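Long-range contacts in Non-structural protein 3 (Porcine deltacoronavirus, PDB 6LN0), which probably combines an ADP-ribose-binding macro domain with a papain-like protease that cleaves the viral polyprotein: residues Glu4-Gln8 against Glu113-Tyr117; Lys25-Ser29 against Leu81-Cys85; Gln38-Gly42 against Lys56-Tyr60; Pro70-Asp74 against Cys85-Val89; Ala106-Ile110 against Ile119-Gly123. All coordinates share one frame; numbering follows the deposited sequence.

Contact 1 of 5, residues Glu4-Gln8 against Glu113-Tyr117; sequences EAIKQ and EPAHY
K7 and P114 supply the backbone hydrogen bond that ties these two loops together. The amide N of K7 donates to the carbonyl O of P114 over 2.9 Å, and with 178° at the hydrogen the bond is almost straight. P114 is the centre of an inverse gamma turn just ahead of strand 117-120.

Apolar contacts gather round that bond. The side chain of I6 lies beside the proline ring, although the closest modelled gap between the two is too short to be trusted. The aliphatic part of K7 travels beside H116, where CE of K7 lies 4.1 Å from CB of H116. A5 adds a van der Waals contact of a polar atom, its carbonyl O standing 3.5 Å from CB of A115.

The polar ends look elsewhere. NZ of K7 forms a salt bridge with D27, while the H116 ring leads away from residues 4-8 and is held at ND1 by S29 and at NE2 by T150. NZ of K7 remains 5.8 Å from ND1 of H116, and the D27 carboxylate probably offsets much of any effect of the lysine charge on the imidazole. Chemically, then, the two segments make one well-aligned backbone bond with modest greasy contact around it, supported by the K7-D27 salt bridge outside them.

Contact 2 of 5, residues Lys25-Ser29 against Leu81-Cys85; sequences KFDNS and LGVAC
F26 and S29 meet G82 and V83 where two neighbouring parallel strands of the macro-domain sheet, 29-34 and 83-89, begin side by side. S29 and V83 form the parallel bridge, and this is the tight part of the contact. S29 N donates to G82 O over 2.9 Å. S29 O in turn takes the N-H of A84 at 2.8 Å, though the bond is bent to 134° at the hydrogen. A second amide, C85 N, reaches the same oxygen more weakly. A84 also presses its methyl on the carbonyl of N28, with CB 3.4 Å from O.

Toward solvent the fit is looser. L81 is exposed; its CB lies 4.2 Å from CD2 of F26, and its carbonyl O comes closer, to CB of F26. D27 and N28 set out away from residues 81-85, and the D27 carboxylate forms a salt bridge with K7. What steadies this bend is internal: D27 N donates to OG of S29, a hydroxyl also hydrogen-bonded to H116.

F26, in the loop before strand 29-34, belongs to the tight side, in contrast to L81, D27 and N28. Its CG is set beside its own backbone N (chi1 -71°), which lays the ring alongside V83, and CG2 of V83 makes a CH-pi contact 3.6 Å from the ring centroid, only 11° off the normal.

Contact 3 of 5, residues Gln38-Gly42 against Lys56-Tyr60; sequences QLTNG and KYQEY
L39 and N41 belong to the loop between strand 29-34 and helix 44-53, which in macro domains runs into a glycine-rich segment, and here they meet Y57 and Q58 of helix 55-64. The side-chain amide of Q58 bonds the loop through both its oxygen and its nitrogen. Its OE1 accepts ND2 of N41 over 2.9 Å; the donor lies in the carbonyl plane, on a lone pair, with 155° at the hydrogen. NE2 of Q58 gives a weak bond to the backbone O of L39, 3.3 Å away, and also bonds N62 one turn further along the helix. The bonds at OE1 and NE2 probably define the amide's orientation. The group gets there by an extended start (chi1 -174°) followed by a bend at chi2, which turns the amide from the helix flank toward the loop.

The N41 and Q58 side chains run antiparallel alongside one another, their amide planes 73° apart, so they touch by one N-H and not by stacking. ND2 of N41 also passes 3.7 Å from CE2 of the Y57 ring, meeting it obliquely. OD1 of N41 is hydrogen-bonded to ND2 of N33, and OH of Y57 to NE2 of H88, so the polar ends of these buried side chains have partners.

L39 and N41 both adopt left-handed helical backbone angles, which coil the loop tightly enough to offer a carbonyl and an amide to the same glutamine. A loop of this kind, leading into glycines after a central strand, is typical of the macro-domain fold, where it commonly lines the ADP-ribose pocket.

Contact 4 of 5, residues Pro70-Asp74 against Cys85-Val89; sequences PLTTD and CILHV
L71 and T73 pair with H88 and I86 as hydrogen-bonded antiparallel partners, the strand directions 156° apart and the axes 4.5 Å apart at their closest. Backbone bonds run both ways at each of the two pairs, T73 with I86 and L71 with H88; I86 N reaches T73 O at 2.7 Å. L71 O carries a double load. H88 N meets it in the carbonyl plane at 2.9 Å, and ND1 of the same histidine reaches it at 3.2 Å from above that plane, while the oxygen itself lies in the plane of the imidazole. That second grip follows from chi1 of -56°, which folds the ring back beside its own backbone N.

The pair is the hairpin 71-74/83-89, and strand 71-74 forms the antiparallel edge of an otherwise parallel macro-domain sheet. H88 stands on the same face as L71, T73 and I86. There its NE2 bonds Y57 of helix 55-64, fixing the ring at both nitrogens, and CE1 brushes OG1 of T73 at 3.5 Å. On the other face CD1 of L87 lies 3.8 Å from OG1 of T72. Just before strand 71-74 begins, CB of P70 packs 3.6 Å from CG1 of V89, the last residue of the other strand.

Contact 5 of 5, residues Ala106-Ile110 against Ile119-Gly123; sequences AYKSI and IPILG
A106 and L122, with CA atoms 8.6 Å apart, and I110 and I119, at 9.2 Å, mark where residues 106-110 of helix 99-110 pack over strand 117-120 and the loop that follows it. At that spacing the backbones do not bond to each other, and side chains fill the gap.

Y107 does the most. Its ring extends from the helix toward L122, arriving from the opposite direction, and its hydroxyl accepts the backbone N-H of L122 over 3.1 Å with 160° at the hydrogen. The amide of a residue at the start of the loop is thus satisfied inside the protein by a phenol. CG of Y107 sits beside its own backbone N (chi1 -68°), a setting that aims the long ring across to the loop. CD1 of L122 then lies over one face, 3.9 Å from the centroid and displaced toward the rim, in a CH-pi contact.

The same methyl serves the helix twice, since CD1 of L122 is also 3.7 Å from CB of A106. One turn on, CG2 of I110 touches CD1 of I119 at 3.7 Å, the isoleucines overlapping side by side from opposing directions. Y107 also packs on S134, A137 and A141 of helix 131-141, and I110 and I119 both reach V32 of the neighbouring strand. A helix packed by apolar side chains against the central parallel sheet, next to a loop leaving the strand's C-terminal end, is typical of the three-layered alpha/beta/alpha macro fold.

How the contacts relate
All five contacts lie in the macro domain, away from the zinc site of C334, C335, C360 and C363, which probably belongs to the papain-like protease. Contacts 1 and 2 are joined by the salt bridge from K7 NZ to D27 OD2 and by H116 ND1 with S29 OG, both at 2.6 Å. Y117 packs on I110, linking contact 1 to contact 5. Contact 2 shares C85 with contact 4, so one strand carries both. Contact 4 then joins contact 3 through Y57 OH and H88 NE2, 2.9 Å apart, and contact 5 through V89 against S109 and I110. Contacts 1 and 3 remain about 14 Å apart at their nearest atoms. Contacts 3 and 5 include loops that probably border the ADP-ribose pocket.

Contact 1 of 5, residues Glu4-Gln8 against Glu113-Tyr117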
# COMPACT_ATOMS: atom_id res chain seq x y z
N GLU A 4 -2.64 -47.95 -3.95
CA GLU A 4 -2.32 -47.56 -2.58
C GLU A 4 -1.65 -46.19 -2.50
O GLU A 4 -1.53 -45.65 -1.39
CB GLU A 4 -1.42 -48.61 -1.91
CG GLU A 4 -0.05 -48.82 -2.54
CD GLU A 4 -0.10 -49.74 -3.75
OE1 GLU A 4 0.98 -50.16 -4.24
OE2 GLU A 4 -1.23 -50.04 -4.20
N ALA A 5 -1.24 -45.61 -3.63
CA ALA A 5 -0.54 -44.34 -3.66
C ALA A 5 -1.47 -43.13 -3.79
O ALA A 5 -1.00 -41.99 -3.73
CB ALA A 5 0.47 -44.32 -4.83
N ILE A 6 -2.77 -43.37 -3.95
CA ILE A 6 -3.70 -42.29 -4.26
C ILE A 6 -4.09 -41.56 -2.99
O ILE A 6 -4.38 -42.17 -1.95
CB ILE A 6 -4.93 -42.86 -4.99
CG1 ILE A 6 -5.94 -41.75 -5.27
CG2 ILE A 6 -5.61 -43.96 -4.17
CD1 ILE A 6 -5.42 -40.63 -6.01
N LYS A 7 -4.07 -40.23 -3.04
CA LYS A 7 -4.64 -39.40 -1.99
C LYS A 7 -5.55 -38.36 -2.62
O LYS A 7 -5.22 -37.78 -3.66
CB LYS A 7 -3.55 -38.72 -1.15
CG LYS A 7 -2.62 -39.68 -0.49
CD LYS A 7 -1.18 -39.34 -0.78
CE LYS A 7 -0.25 -40.39 -0.17
NZ LYS A 7 0.02 -40.13 1.28
N GLN A 8 -6.71 -38.14 -2.01
CA GLN A 8 -7.67 -37.20 -2.59
C GLN A 8 -7.10 -35.78 -2.54
O GLN A 8 -6.33 -35.44 -1.64
CB GLN A 8 -9.00 -37.26 -1.85
CG GLN A 8 -9.74 -38.59 -1.98
CD GLN A 8 -9.86 -39.33 -0.66
OE1 GLN A 8 -9.50 -38.80 0.40
NE2 GLN A 8 -10.37 -40.56 -0.70
N GLU A 113 -1.11 -37.12 -11.24
CA GLU A 113 -2.05 -37.87 -10.43
C GLU A 113 -1.95 -37.39 -8.99
O GLU A 113 -0.93 -36.84 -8.59
CB GLU A 113 -1.75 -39.38 -10.50
CG GLU A 113 -1.48 -39.89 -11.90
CD GLU A 113 -2.75 -40.00 -12.73
OE1 GLU A 113 -2.74 -39.55 -13.91
OE2 GLU A 113 -3.75 -40.53 -12.19
N PRO A 114 -2.99 -37.56 -8.21
CA PRO A 114 -2.92 -37.05 -6.83
C PRO A 114 -2.24 -38.04 -5.89
O PRO A 114 -2.87 -38.89 -5.27
CB PRO A 114 -4.39 -36.79 -6.49
CG PRO A 114 -5.13 -37.77 -7.34
CD PRO A 114 -4.34 -38.04 -8.57
N ALA A 115 -0.92 -37.90 -5.83
CA ALA A 115 -0.04 -38.77 -5.06
C ALA A 115 1.02 -37.91 -4.40
O ALA A 115 1.17 -36.72 -4.71
CB ALA A 115 0.63 -39.84 -5.94
N HIS A 116 1.78 -38.52 -3.49
CA HIS A 116 2.91 -37.86 -2.85
C HIS A 116 4.17 -38.12 -3.67
O HIS A 116 4.66 -39.24 -3.73
CB HIS A 116 3.12 -38.33 -1.42
CG HIS A 116 4.44 -37.90 -0.86
ND1 HIS A 116 5.38 -38.79 -0.37
CD2 HIS A 116 5.00 -36.67 -0.76
CE1 HIS A 116 6.44 -38.12 0.04
NE2 HIS A 116 6.24 -36.84 -0.19
N TYR A 117 4.71 -37.07 -4.27
CA TYR A 117 5.87 -37.17 -5.14
C TYR A 117 7.14 -36.81 -4.37
O TYR A 117 7.15 -35.88 -3.56
CB TYR A 117 5.71 -36.24 -6.33
CG TYR A 117 4.64 -36.68 -7.30
CD1 TYR A 117 4.93 -37.56 -8.33
CD2 TYR A 117 3.34 -36.20 -7.19
CE1 TYR A 117 3.96 -37.97 -9.23
CE2 TYR A 117 2.36 -36.61 -8.09
CZ TYR A 117 2.68 -37.49 -9.10
OH TYR A 117 1.72 -37.89 -10.00

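Contact 2 of 5, residues Lys25-Ser29 against Leu81-Cys85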
# COMPACT_ATOMS: atom_id res chain seq x y z
N LYS A 25 11.20 -39.14 4.44
CA LYS A 25 10.02 -39.65 5.12
C LYS A 25 8.97 -40.01 4.06
O LYS A 25 8.23 -39.14 3.57
CB LYS A 25 9.50 -38.59 6.10
CG LYS A 25 8.12 -38.84 6.71
CD LYS A 25 7.57 -37.56 7.33
CE LYS A 25 6.06 -37.44 7.15
NZ LYS A 25 5.44 -38.75 6.77
N PHE A 26 8.88 -41.30 3.70
CA PHE A 26 8.00 -41.75 2.63
C PHE A 26 6.58 -42.04 3.14
O PHE A 26 6.31 -42.06 4.34
CB PHE A 26 8.57 -42.99 1.95
CG PHE A 26 9.78 -42.72 1.11
CD1 PHE A 26 9.68 -42.09 -0.11
CD2 PHE A 26 11.04 -43.11 1.55
CE1 PHE A 26 10.81 -41.85 -0.89
CE2 PHE A 26 12.17 -42.86 0.78
CZ PHE A 26 12.05 -42.24 -0.44
N ASP A 27 5.67 -42.25 2.19
CA ASP A 27 4.24 -42.46 2.45
C ASP A 27 3.52 -42.93 1.18
O ASP A 27 2.77 -42.16 0.56
CB ASP A 27 3.61 -41.17 2.98
CG ASP A 27 2.12 -41.31 3.27
OD1 ASP A 27 1.61 -42.45 3.26
OD2 ASP A 27 1.46 -40.26 3.49
N ASN A 28 3.74 -44.20 0.80
CA ASN A 28 3.23 -44.76 -0.46
C ASN A 28 3.55 -43.84 -1.63
O ASN A 28 2.73 -43.58 -2.50
CB ASN A 28 1.74 -45.06 -0.37
CG ASN A 28 1.42 -46.07 0.71
OD1 ASN A 28 0.70 -45.78 1.66
ND2 ASN A 28 1.98 -47.27 0.57
N SER A 29 4.79 -43.39 -1.66
CA SER A 29 5.19 -42.27 -2.49
C SER A 29 5.52 -42.72 -3.90
O SER A 29 5.85 -43.88 -4.14
CB SER A 29 6.40 -41.56 -1.87
OG SER A 29 6.19 -41.29 -0.49
N LEU A 81 10.45 -49.13 2.53
CA LEU A 81 10.65 -47.78 3.01
C LEU A 81 9.42 -46.89 2.87
O LEU A 81 9.39 -45.81 3.47
CB LEU A 81 11.84 -47.14 2.30
CG LEU A 81 13.17 -47.81 2.71
CD1 LEU A 81 14.04 -48.12 1.50
CD2 LEU A 81 13.92 -46.98 3.74
N GLY A 82 8.40 -47.32 2.12
CA GLY A 82 7.22 -46.52 1.86
C GLY A 82 7.09 -46.03 0.43
O GLY A 82 6.23 -45.19 0.16
N VAL A 83 7.91 -46.54 -0.49
CA VAL A 83 7.88 -46.14 -1.89
C VAL A 83 6.91 -47.07 -2.62
O VAL A 83 7.18 -48.27 -2.76
CB VAL A 83 9.28 -46.19 -2.52
CG1 VAL A 83 9.22 -45.79 -3.97
CG2 VAL A 83 10.21 -45.29 -1.76
N ALA A 84 5.78 -46.51 -3.09
CA ALA A 84 4.80 -47.33 -3.78
C ALA A 84 5.28 -47.71 -5.17
O ALA A 84 5.01 -48.82 -5.64
CB ALA A 84 3.46 -46.60 -3.88
N CYS A 85 5.98 -46.80 -5.84
CA CYS A 85 6.48 -47.10 -7.18
C CYS A 85 7.54 -46.07 -7.56
O CYS A 85 7.77 -45.09 -6.85
CB CYS A 85 5.34 -47.11 -8.19
SG CYS A 85 4.49 -45.52 -8.27

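Contact 3 of 5, residues Gln38-Gly42 against Lys56-Tyr60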
# COMPACT_ATOMS: atom_id res chain seq x y z
N GLN A 38 18.46 -45.58 -21.49
CA GLN A 38 18.89 -46.96 -21.29
C GLN A 38 18.82 -47.40 -19.84
O GLN A 38 19.27 -48.50 -19.52
CB GLN A 38 20.32 -47.15 -21.80
CG GLN A 38 20.39 -47.63 -23.23
CD GLN A 38 20.18 -46.50 -24.21
OE1 GLN A 38 20.33 -45.32 -23.86
NE2 GLN A 38 19.81 -46.85 -25.44
N LEU A 39 18.28 -46.55 -18.95
CA LEU A 39 18.07 -46.90 -17.54
C LEU A 39 19.30 -47.55 -16.92
O LEU A 39 19.21 -48.34 -15.98
CB LEU A 39 16.84 -47.80 -17.37
CG LEU A 39 15.59 -47.26 -18.08
CD1 LEU A 39 14.61 -48.39 -18.39
CD2 LEU A 39 14.93 -46.15 -17.26
N THR A 40 20.47 -47.21 -17.44
CA THR A 40 21.70 -47.73 -16.88
C THR A 40 21.85 -47.39 -15.40
O THR A 40 22.64 -48.05 -14.71
CB THR A 40 22.90 -47.18 -17.67
OG1 THR A 40 23.14 -45.82 -17.29
CG2 THR A 40 22.61 -47.21 -19.16
N ASN A 41 21.12 -46.41 -14.90
CA ASN A 41 21.30 -45.90 -13.54
C ASN A 41 22.78 -45.70 -13.22
O ASN A 41 23.30 -46.16 -12.21
CB ASN A 41 20.64 -46.83 -12.52
CG ASN A 41 19.14 -46.75 -12.55
OD1 ASN A 41 18.55 -45.70 -12.25
ND2 ASN A 41 18.50 -47.84 -12.92
N GLY A 42 23.46 -44.99 -14.13
CA GLY A 42 24.88 -44.69 -14.03
C GLY A 42 25.31 -44.03 -12.73
O GLY A 42 26.16 -44.56 -12.01
N LYS A 56 17.05 -57.05 -8.68
CA LYS A 56 15.94 -57.41 -9.56
C LYS A 56 15.31 -56.17 -10.19
O LYS A 56 14.86 -56.21 -11.34
CB LYS A 56 14.90 -58.24 -8.80
CG LYS A 56 15.38 -59.65 -8.37
CD LYS A 56 15.19 -60.70 -9.48
CE LYS A 56 15.78 -62.07 -9.13
NZ LYS A 56 16.83 -62.51 -10.11
N TYR A 57 15.32 -55.05 -9.47
CA TYR A 57 14.91 -53.79 -10.09
C TYR A 57 15.77 -53.48 -11.31
O TYR A 57 15.25 -53.21 -12.40
CB TYR A 57 14.96 -52.66 -9.06
CG TYR A 57 14.98 -51.27 -9.65
CD1 TYR A 57 13.80 -50.63 -10.02
CD2 TYR A 57 16.18 -50.59 -9.84
CE1 TYR A 57 13.82 -49.37 -10.57
CE2 TYR A 57 16.21 -49.33 -10.39
CZ TYR A 57 15.03 -48.73 -10.75
OH TYR A 57 15.07 -47.47 -11.30
N GLN A 58 17.10 -53.57 -11.16
CA GLN A 58 17.98 -53.24 -12.28
C GLN A 58 17.82 -54.19 -13.46
O GLN A 58 17.97 -53.77 -14.62
CB GLN A 58 19.44 -53.20 -11.82
CG GLN A 58 20.40 -52.72 -12.90
CD GLN A 58 19.96 -51.40 -13.49
OE1 GLN A 58 19.86 -50.39 -12.78
NE2 GLN A 58 19.70 -51.39 -14.80
N GLU A 59 17.54 -55.48 -13.19
CA GLU A 59 17.36 -56.43 -14.29
C GLU A 59 16.10 -56.12 -15.09
O GLU A 59 16.10 -56.21 -16.32
CB GLU A 59 17.31 -57.88 -13.77
CG GLU A 59 18.24 -58.16 -12.61
CD GLU A 59 18.25 -59.63 -12.15
OE1 GLU A 59 19.31 -60.07 -11.64
OE2 GLU A 59 17.22 -60.32 -12.29
N TYR A 60 15.01 -55.78 -14.40
CA TYR A 60 13.79 -55.45 -15.12
C TYR A 60 14.00 -54.20 -15.98
O TYR A 60 13.51 -54.13 -17.11
CB TYR A 60 12.61 -55.28 -14.15
CG TYR A 60 11.38 -54.79 -14.87
CD1 TYR A 60 10.76 -55.57 -15.84
CD2 TYR A 60 10.88 -53.52 -14.63
CE1 TYR A 60 9.66 -55.12 -16.53
CE2 TYR A 60 9.77 -53.04 -15.31
CZ TYR A 60 9.16 -53.84 -16.25
OH TYR A 60 8.05 -53.35 -16.93

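Contact 4 of 5, residues Pro70-Asp74 against Cys85-Val89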
# COMPACT_ATOMS: atom_id res chain seq x y z
N PRO A 70 7.98 -41.59 -20.31
CA PRO A 70 8.10 -41.99 -18.90
C PRO A 70 7.61 -43.41 -18.68
O PRO A 70 6.67 -43.86 -19.33
CB PRO A 70 7.21 -40.98 -18.16
CG PRO A 70 6.92 -39.90 -19.17
CD PRO A 70 6.96 -40.56 -20.51
N LEU A 71 8.27 -44.10 -17.76
CA LEU A 71 7.96 -45.48 -17.42
C LEU A 71 7.64 -45.58 -15.94
O LEU A 71 8.37 -45.02 -15.11
CB LEU A 71 9.14 -46.39 -17.78
CG LEU A 71 9.28 -47.69 -16.99
CD1 LEU A 71 8.14 -48.60 -17.36
CD2 LEU A 71 10.63 -48.37 -17.26
N THR A 72 6.57 -46.27 -15.59
CA THR A 72 6.31 -46.54 -14.19
C THR A 72 6.75 -47.95 -13.85
O THR A 72 6.57 -48.88 -14.63
CB THR A 72 4.83 -46.38 -13.80
OG1 THR A 72 4.39 -45.08 -14.18
CG2 THR A 72 4.70 -46.50 -12.29
N THR A 73 7.30 -48.10 -12.66
CA THR A 73 7.88 -49.33 -12.21
C THR A 73 7.50 -49.54 -10.75
O THR A 73 7.30 -48.57 -10.01
CB THR A 73 9.40 -49.24 -12.40
OG1 THR A 73 9.71 -49.55 -13.77
CG2 THR A 73 10.11 -50.17 -11.55
N ASP A 74 7.35 -50.80 -10.36
CA ASP A 74 7.22 -51.14 -8.95
C ASP A 74 8.47 -50.69 -8.20
O ASP A 74 9.51 -50.43 -8.79
CB ASP A 74 6.99 -52.64 -8.81
CG ASP A 74 6.52 -53.05 -7.43
OD1 ASP A 74 7.34 -52.99 -6.49
OD2 ASP A 74 5.35 -53.45 -7.28
N CYS A 85 5.98 -46.80 -5.84
CA CYS A 85 6.48 -47.10 -7.18
C CYS A 85 7.54 -46.07 -7.56
O CYS A 85 7.77 -45.09 -6.85
CB CYS A 85 5.34 -47.11 -8.19
SG CYS A 85 4.49 -45.52 -8.27
N ILE A 86 8.18 -46.32 -8.70
CA ILE A 86 9.29 -45.52 -9.22
C ILE A 86 8.92 -45.06 -10.61
O ILE A 86 8.53 -45.86 -11.46
CB ILE A 86 10.60 -46.33 -9.24
CG1 ILE A 86 11.08 -46.59 -7.81
CG2 ILE A 86 11.69 -45.60 -10.03
CD1 ILE A 86 12.07 -47.74 -7.69
N LEU A 87 9.05 -43.76 -10.86
CA LEU A 87 8.70 -43.17 -12.13
C LEU A 87 9.98 -42.68 -12.80
O LEU A 87 10.79 -42.01 -12.15
CB LEU A 87 7.69 -42.03 -11.92
CG LEU A 87 7.18 -41.18 -13.08
CD1 LEU A 87 6.68 -42.04 -14.21
CD2 LEU A 87 6.08 -40.22 -12.58
N HIS A 88 10.17 -43.03 -14.06
CA HIS A 88 11.41 -42.73 -14.78
C HIS A 88 11.12 -41.69 -15.84
O HIS A 88 10.23 -41.89 -16.66
CB HIS A 88 12.01 -43.98 -15.45
CG HIS A 88 12.27 -45.11 -14.52
ND1 HIS A 88 11.25 -45.88 -13.98
CD2 HIS A 88 13.42 -45.59 -14.01
CE1 HIS A 88 11.78 -46.80 -13.19
NE2 HIS A 88 13.09 -46.64 -13.18
N VAL A 89 11.93 -40.63 -15.86
CA VAL A 89 11.84 -39.61 -16.89
C VAL A 89 13.24 -39.15 -17.29
O VAL A 89 14.16 -39.11 -16.46
CB VAL A 89 11.00 -38.42 -16.41
CG1 VAL A 89 9.55 -38.81 -16.43
CG2 VAL A 89 11.43 -38.02 -15.01

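Contact 5 of 5, residues Ala106-Ile110 against Ile119-Gly123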
# COMPACT_ATOMS: atom_id res chain seq x y z
N ALA A 106 8.99 -31.82 -18.58
CA ALA A 106 9.41 -32.97 -17.78
C ALA A 106 8.64 -33.03 -16.47
O ALA A 106 8.19 -34.10 -16.06
CB ALA A 106 10.91 -32.93 -17.52
N TYR A 107 8.47 -31.89 -15.80
CA TYR A 107 7.70 -31.89 -14.56
C TYR A 107 6.21 -32.07 -14.82
O TYR A 107 5.50 -32.68 -14.00
CB TYR A 107 7.94 -30.60 -13.79
CG TYR A 107 9.33 -30.46 -13.24
CD1 TYR A 107 10.33 -29.86 -13.98
CD2 TYR A 107 9.63 -30.91 -11.96
CE1 TYR A 107 11.60 -29.71 -13.48
CE2 TYR A 107 10.90 -30.77 -11.45
CZ TYR A 107 11.88 -30.17 -12.21
OH TYR A 107 13.15 -30.02 -11.70
N LYS A 108 5.72 -31.52 -15.94
CA LYS A 108 4.36 -31.81 -16.39
C LYS A 108 4.19 -33.31 -16.57
O LYS A 108 3.18 -33.89 -16.18
CB LYS A 108 4.07 -31.09 -17.71
CG LYS A 108 2.58 -30.89 -18.01
CD LYS A 108 2.27 -30.85 -19.52
CE LYS A 108 0.77 -30.72 -19.79
NZ LYS A 108 0.12 -32.01 -20.14
N SER A 109 5.21 -33.94 -17.14
CA SER A 109 5.21 -35.37 -17.36
C SER A 109 5.13 -36.16 -16.06
O SER A 109 4.67 -37.30 -16.07
CB SER A 109 6.47 -35.72 -18.15
OG SER A 109 6.77 -37.08 -18.07
N ILE A 110 5.54 -35.56 -14.94
CA ILE A 110 5.62 -36.26 -13.67
C ILE A 110 4.35 -36.10 -12.86
O ILE A 110 3.81 -37.07 -12.31
CB ILE A 110 6.85 -35.74 -12.88
CG1 ILE A 110 8.15 -36.26 -13.49
CG2 ILE A 110 6.73 -36.06 -11.38
CD1 ILE A 110 9.37 -35.56 -12.96
N ILE A 119 10.95 -35.82 -5.50
CA ILE A 119 11.61 -35.49 -6.76
C ILE A 119 13.01 -34.94 -6.50
O ILE A 119 13.16 -33.85 -5.91
CB ILE A 119 10.77 -34.50 -7.59
CG1 ILE A 119 9.30 -34.91 -7.59
CG2 ILE A 119 11.26 -34.43 -9.01
CD1 ILE A 119 8.49 -34.28 -8.71
N PRO A 120 14.06 -35.67 -6.87
CA PRO A 120 15.36 -35.03 -7.06
C PRO A 120 15.24 -33.94 -8.12
O PRO A 120 14.70 -34.17 -9.20
CB PRO A 120 16.25 -36.18 -7.55
CG PRO A 120 15.28 -37.30 -7.95
CD PRO A 120 14.13 -37.13 -7.02
N ILE A 121 15.74 -32.75 -7.79
CA ILE A 121 15.68 -31.65 -8.74
C ILE A 121 16.34 -32.08 -10.04
O ILE A 121 17.43 -32.66 -10.03
CB ILE A 121 16.34 -30.39 -8.16
CG1 ILE A 121 15.57 -29.93 -6.93
CG2 ILE A 121 16.41 -29.29 -9.19
CD1 ILE A 121 16.39 -29.11 -6.02
N LEU A 122 15.65 -31.85 -11.16
CA LEU A 122 16.11 -32.33 -12.45
C LEU A 122 17.25 -31.46 -12.94
O LEU A 122 17.34 -30.28 -12.63
CB LEU A 122 14.97 -32.34 -13.47
CG LEU A 122 13.63 -33.00 -13.12
CD1 LEU A 122 12.76 -33.12 -14.37
CD2 LEU A 122 13.80 -34.37 -12.44
N GLY A 123 18.15 -32.07 -13.72
CA GLY A 123 19.25 -31.32 -14.28
C GLY A 123 20.43 -31.12 -13.34
O GLY A 123 21.10 -30.09 -13.42